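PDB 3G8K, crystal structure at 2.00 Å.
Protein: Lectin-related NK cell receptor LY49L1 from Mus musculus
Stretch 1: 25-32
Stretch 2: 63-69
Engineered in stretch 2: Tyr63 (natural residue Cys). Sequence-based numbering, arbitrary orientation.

Stretch 1 25-32: RKTWSGCK
Stretch 2 (63-69) YWIGLSY

An indole buried in a protein carries one polar atom, NE1, and packing two tryptophans against each other is favoured when both of these donors find acceptors. The contact between residues 25-32 and 63-69 of LY49L1 solves the problem with backbone carbonyls. The first stretch runs in extended form through Lys26 (phi/psi -144/162) and Thr27 (-64/163), then enters a helix at Trp28 (-58/-40) that continues beyond Lys32. The second is a strand through Tyr63, an engineered residue that takes no part in the contact, Trp64 (-70/142) and Ile65 (-133/166); the chain turns a corner at Gly66 (-86/55) and is again extended at Leu67 and Ser68. Helix and first strand approach to 8.7 Å between axes, their directions 68° apart, with Trp28 CA and Trp64 CA 6.1 Å apart.

Each tryptophan reaches the backbone of the other stretch. Trp28, chi1 t and chi2 94°, donates from NE1 to Ile65 O at 2.8 Å, with an angle of 134° at the hydrogen. Trp64, chi1 m (-78°) and chi2 130°, points its CA-CB bond toward the helix and donates from NE1 to Lys26 O at 2.7 Å; this bond is weak, its angle being 118°, and the carbonyl is less surely placed, but Trp64 NE1 is also hydrogen-bonded elsewhere in the structure. Trp28 N lies 3.3 Å from Trp64 NE1 over one face of that ring, and as both are donors they form no hydrogen bond.

The same rotamers pack the two rings as an offset edge-to-face pair: the edge of Trp28 meets the face of Trp64, planes at 81°, with 5.3 Å between the centroids of the five-membered ring of Trp28 and the six-membered ring of Trp64. Trp28 CD1 comes within 3.6 Å of Trp64 CE3, and Trp28 CB stands 4.1 Å above the centroid of the Trp64 six-membered ring. Cys31, chi1 m, directs its CA-CB bond toward the strand, and SG meets the Trp64 edge 3.6 Å from CD1. Past the corner, Ser68 CB packs 3.9 Å from Trp28 CZ2. The contact buries 331 Å², most of it on these two tryptophans.

Near the helix start, two amides are satisfied locally. Thr27, chi1 p, is the N-cap, its OG1 accepting from Gly30 N at 3.0 Å, while Thr27 O accepts from Cys31 N at 3.1 Å and Trp28 O from Lys32 N at 3.0 Å. Gly30 suits this turn, since a CB there would clash with Thr27 OG1.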

ATOM      1  N   ARG A  25       0.257  19.113   0.403  1.00 30.10           N
ATOM      2  CA  ARG A  25      -0.529  19.257   1.592  1.00 29.78           C
ATOM      3  C   ARG A  25      -1.565  20.333   1.377  1.00 29.13           C
ATOM      4  O   ARG A  25      -1.241  21.386   0.822  1.00 28.50           O
ATOM      5  CB  ARG A  25       0.428  19.664   2.692  1.00 28.01           C
ATOM      6  CG  ARG A  25       1.330  18.512   2.932  1.00 29.07           C
ATOM      7  CD  ARG A  25       1.717  18.449   4.364  1.00 36.89           C
ATOM      8  NE  ARG A  25       3.044  19.015   4.600  1.00 42.65           N
ATOM      9  CZ  ARG A  25       3.301  20.286   4.900  1.00 46.25           C
ATOM     10  NH1 ARG A  25       2.350  21.212   4.988  1.00 49.49           N
ATOM     11  NH2 ARG A  25       4.541  20.628   5.124  1.00 50.07           N
ATOM     12  N   LYS A  26      -2.790  20.108   1.868  1.00 27.89           N
ATOM     13  CA  LYS A  26      -3.865  21.082   1.654  1.00 27.38           C
ATOM     14  C   LYS A  26      -4.752  21.157   2.860  1.00 27.98           C
ATOM     15  O   LYS A  26      -4.797  20.205   3.690  1.00 27.98           O
ATOM     16  CB  LYS A  26      -4.744  20.768   0.389  1.00 27.32           C
ATOM     17  CG  LYS A  26      -4.009  20.947  -0.961  1.00 28.87           C
ATOM     18  CD  LYS A  26      -4.673  20.297  -2.193  1.00 25.25           C
ATOM     19  CE  LYS A  26      -3.611  20.215  -3.291  1.00 30.23           C
ATOM     20  NZ  LYS A  26      -3.587  21.433  -4.136  1.00 25.75           N
ATOM     21  N   THR A  27      -5.507  22.249   2.907  1.00 27.51           N
ATOM     22  CA  THR A  27      -6.488  22.523   3.922  1.00 27.77           C
ATOM     23  C   THR A  27      -7.543  21.458   3.772  1.00 27.60           C
ATOM     24  O   THR A  27      -7.633  20.875   2.722  1.00 28.88           O
ATOM     25  CB  THR A  27      -7.141  23.905   3.638  1.00 28.88           C
ATOM     26  OG1 THR A  27      -7.737  23.920   2.307  1.00 27.86           O
ATOM     27  CG2 THR A  27      -6.086  25.063   3.815  1.00 25.38           C
ATOM     28  N   TRP A  28      -8.395  21.238   4.771  1.00 27.45           N
ATOM     29  CA  TRP A  28      -9.397  20.176   4.631  1.00 27.31           C
ATOM     30  C   TRP A  28     -10.255  20.425   3.405  1.00 28.13           C
ATOM     31  O   TRP A  28     -10.600  19.496   2.685  1.00 28.32           O
ATOM     32  CB  TRP A  28     -10.279  20.114   5.867  1.00 26.46           C
ATOM     33  CG  TRP A  28     -11.257  18.956   5.910  1.00 26.15           C
ATOM     34  CD1 TRP A  28     -11.061  17.728   6.509  1.00 24.62           C
ATOM     35  CD2 TRP A  28     -12.593  18.929   5.374  1.00 27.96           C
ATOM     36  NE1 TRP A  28     -12.193  16.962   6.392  1.00 28.26           N
ATOM     37  CE2 TRP A  28     -13.144  17.664   5.693  1.00 28.12           C
ATOM     38  CE3 TRP A  28     -13.390  19.853   4.649  1.00 24.48           C
ATOM     39  CZ2 TRP A  28     -14.428  17.298   5.290  1.00 26.02           C
ATOM     40  CZ3 TRP A  28     -14.658  19.488   4.272  1.00 26.75           C
ATOM     41  CH2 TRP A  28     -15.175  18.236   4.583  1.00 23.72           C
ATOM     42  N   SER A  29     -10.610  21.690   3.172  1.00 29.21           N
ATOM     43  CA  SER A  29     -11.571  22.036   2.113  1.00 28.01           C
ATOM     44  C   SER A  29     -10.905  21.846   0.767  1.00 26.19           C
ATOM     45  O   SER A  29     -11.520  21.473  -0.182  1.00 26.46           O
ATOM     46  CB  SER A  29     -12.030  23.508   2.283  1.00 28.67           C
ATOM     47  OG  SER A  29     -13.356  23.538   2.797  1.00 32.69           O
ATOM     48  N   GLY A  30      -9.658  22.244   0.681  1.00 25.07           N
ATOM     49  CA  GLY A  30      -8.950  22.113  -0.527  1.00 25.34           C
ATOM     50  C   GLY A  30      -8.677  20.709  -0.979  1.00 26.61           C
ATOM     51  O   GLY A  30      -8.453  20.501  -2.164  1.00 26.98           O
ATOM     52  N   CYS A  31      -8.648  19.771  -0.015  1.00 26.25           N
ATOM     53  CA  CYS A  31      -8.464  18.355  -0.199  1.00 23.94           C
ATOM     54  C   CYS A  31      -9.785  17.776  -0.647  1.00 23.80           C
ATOM     55  O   CYS A  31      -9.846  16.849  -1.452  1.00 21.21           O
ATOM     56  CB  CYS A  31      -8.080  17.663   1.153  1.00 23.96           C
ATOM     57  SG  CYS A  31      -6.360  17.608   1.551  1.00 24.48           S
ATOM     58  N   LYS A  32     -10.836  18.243  -0.023  1.00 24.93           N
ATOM     59  CA  LYS A  32     -12.157  17.763  -0.369  1.00 26.64           C
ATOM     60  C   LYS A  32     -12.370  18.097  -1.843  1.00 27.34           C
ATOM     61  O   LYS A  32     -12.739  17.208  -2.650  1.00 26.32           O
ATOM     62  CB  LYS A  32     -13.216  18.376   0.526  1.00 27.22           C
ATOM     63  CG  LYS A  32     -14.524  17.735   0.299  1.00 28.73           C
ATOM     64  CD  LYS A  32     -15.633  18.716   0.196  1.00 28.81           C
ATOM     65  CE  LYS A  32     -16.889  17.915   0.469  1.00 31.71           C
ATOM     66  NZ  LYS A  32     -18.117  18.584   0.065  1.00 34.33           N
ATOM     67  N   TYR A  63      -3.243  12.627   7.730  1.00 22.69           N
ATOM     68  CA  TYR A  63      -4.024  12.673   6.498  1.00 21.48           C
ATOM     69  C   TYR A  63      -5.387  13.219   6.752  1.00 20.12           C
ATOM     70  O   TYR A  63      -6.135  12.702   7.638  1.00 17.99           O
ATOM     71  CB  TYR A  63      -4.197  11.247   5.869  1.00 21.56           C
ATOM     72  CG  TYR A  63      -2.883  10.572   5.602  1.00 24.63           C
ATOM     73  CD1 TYR A  63      -2.239  10.743   4.382  1.00 24.66           C
ATOM     74  CD2 TYR A  63      -2.257   9.774   6.565  1.00 26.43           C
ATOM     75  CE1 TYR A  63      -1.011  10.157   4.114  1.00 27.28           C
ATOM     76  CE2 TYR A  63      -1.015   9.180   6.308  1.00 27.28           C
ATOM     77  CZ  TYR A  63      -0.406   9.376   5.060  1.00 27.49           C
ATOM     78  OH  TYR A  63       0.820   8.780   4.770  1.00 27.36           O
ATOM     79  N   TRP A  64      -5.798  14.177   5.950  1.00 20.11           N
ATOM     80  CA  TRP A  64      -7.243  14.591   6.032  1.00 21.56           C
ATOM     81  C   TRP A  64      -8.146  13.530   5.499  1.00 21.66           C
ATOM     82  O   TRP A  64      -7.805  12.887   4.539  1.00 21.12           O
ATOM     83  CB  TRP A  64      -7.483  15.851   5.195  1.00 20.41           C
ATOM     84  CG  TRP A  64      -7.047  17.200   5.772  1.00 19.10           C
ATOM     85  CD1 TRP A  64      -6.246  18.189   5.054  1.00 16.28           C
ATOM     86  CD2 TRP A  64      -7.252  17.773   7.092  1.00 18.38           C
ATOM     87  NE1 TRP A  64      -6.008  19.236   5.884  1.00 18.49           N
ATOM     88  CE2 TRP A  64      -6.629  19.064   7.094  1.00 19.16           C
ATOM     89  CE3 TRP A  64      -7.919  17.371   8.243  1.00 19.85           C
ATOM     90  CZ2 TRP A  64      -6.677  19.896   8.196  1.00 23.44           C
ATOM     91  CZ3 TRP A  64      -7.942  18.194   9.323  1.00 17.92           C
ATOM     92  CH2 TRP A  64      -7.379  19.434   9.312  1.00 20.38           C
ATOM     93  N   ILE A  65      -9.318  13.327   6.128  1.00 22.17           N
ATOM     94  CA  ILE A  65     -10.266  12.333   5.679  1.00 21.79           C
ATOM     95  C   ILE A  65     -11.601  13.068   5.689  1.00 21.86           C
ATOM     96  O   ILE A  65     -11.692  14.212   6.177  1.00 23.14           O
ATOM     97  CB  ILE A  65     -10.300  10.986   6.594  1.00 21.37           C
ATOM     98  CG1 ILE A  65     -10.850  11.304   8.000  1.00 22.25           C
ATOM     99  CG2 ILE A  65      -8.910  10.200   6.470  1.00 15.49           C
ATOM    100  CD1 ILE A  65     -10.688  10.292   8.995  1.00 21.12           C
ATOM    101  N   GLY A  66     -12.597  12.493   5.063  1.00 20.32           N
ATOM    102  CA  GLY A  66     -13.827  13.254   4.761  1.00 20.90           C
ATOM    103  C   GLY A  66     -14.847  13.255   5.899  1.00 21.22           C
ATOM    104  O   GLY A  66     -15.994  12.903   5.703  1.00 21.60           O
ATOM    105  N   LEU A  67     -14.397  13.687   7.072  1.00 20.73           N
ATOM    106  CA  LEU A  67     -15.195  13.708   8.273  1.00 21.12           C
ATOM    107  C   LEU A  67     -14.990  15.086   8.955  1.00 21.79           C
ATOM    108  O   LEU A  67     -13.854  15.578   9.080  1.00 22.32           O
ATOM    109  CB  LEU A  67     -14.788  12.549   9.207  1.00 17.18           C
ATOM    110  CG  LEU A  67     -15.452  12.498  10.612  1.00 20.48           C
ATOM    111  CD1 LEU A  67     -16.910  12.135  10.475  1.00 11.35           C
ATOM    112  CD2 LEU A  67     -14.766  11.452  11.504  1.00 16.93           C
ATOM    113  N   SER A  68     -16.096  15.702   9.342  1.00 21.93           N
ATOM    114  CA  SER A  68     -16.102  17.066   9.858  1.00 22.96           C
ATOM    115  C   SER A  68     -17.250  17.216  10.780  1.00 23.14           C
ATOM    116  O   SER A  68     -18.164  16.453  10.699  1.00 23.85           O
ATOM    117  CB  SER A  68     -16.009  18.151   8.789  1.00 23.09           C
ATOM    118  OG  SER A  68     -17.161  18.442   8.044  1.00 24.04           O
ATOM    119  N   TYR A  69     -17.156  18.131  11.717  1.00 23.30           N
ATOM    120  CA  TYR A  69     -18.260  18.434  12.598  1.00 24.43           C
ATOM    121  C   TYR A  69     -19.319  19.334  11.950  1.00 26.13           C
ATOM    122  O   TYR A  69     -19.015  20.308  11.263  1.00 24.62           O
ATOM    123  CB  TYR A  69     -17.752  18.989  13.911  1.00 24.05           C
ATOM    124  CG  TYR A  69     -18.841  19.216  14.898  1.00 26.71           C
ATOM    125  CD1 TYR A  69     -19.276  18.188  15.718  1.00 26.03           C
ATOM    126  CD2 TYR A  69     -19.439  20.480  15.007  1.00 28.72           C
ATOM    127  CE1 TYR A  69     -20.278  18.377  16.560  1.00 30.38           C
ATOM    128  CE2 TYR A  69     -20.433  20.712  15.861  1.00 24.65           C
ATOM    129  CZ  TYR A  69     -20.860  19.651  16.662  1.00 29.28           C
ATOM    130  OH  TYR A  69     -21.860  19.838  17.572  1.00 26.46           O
TER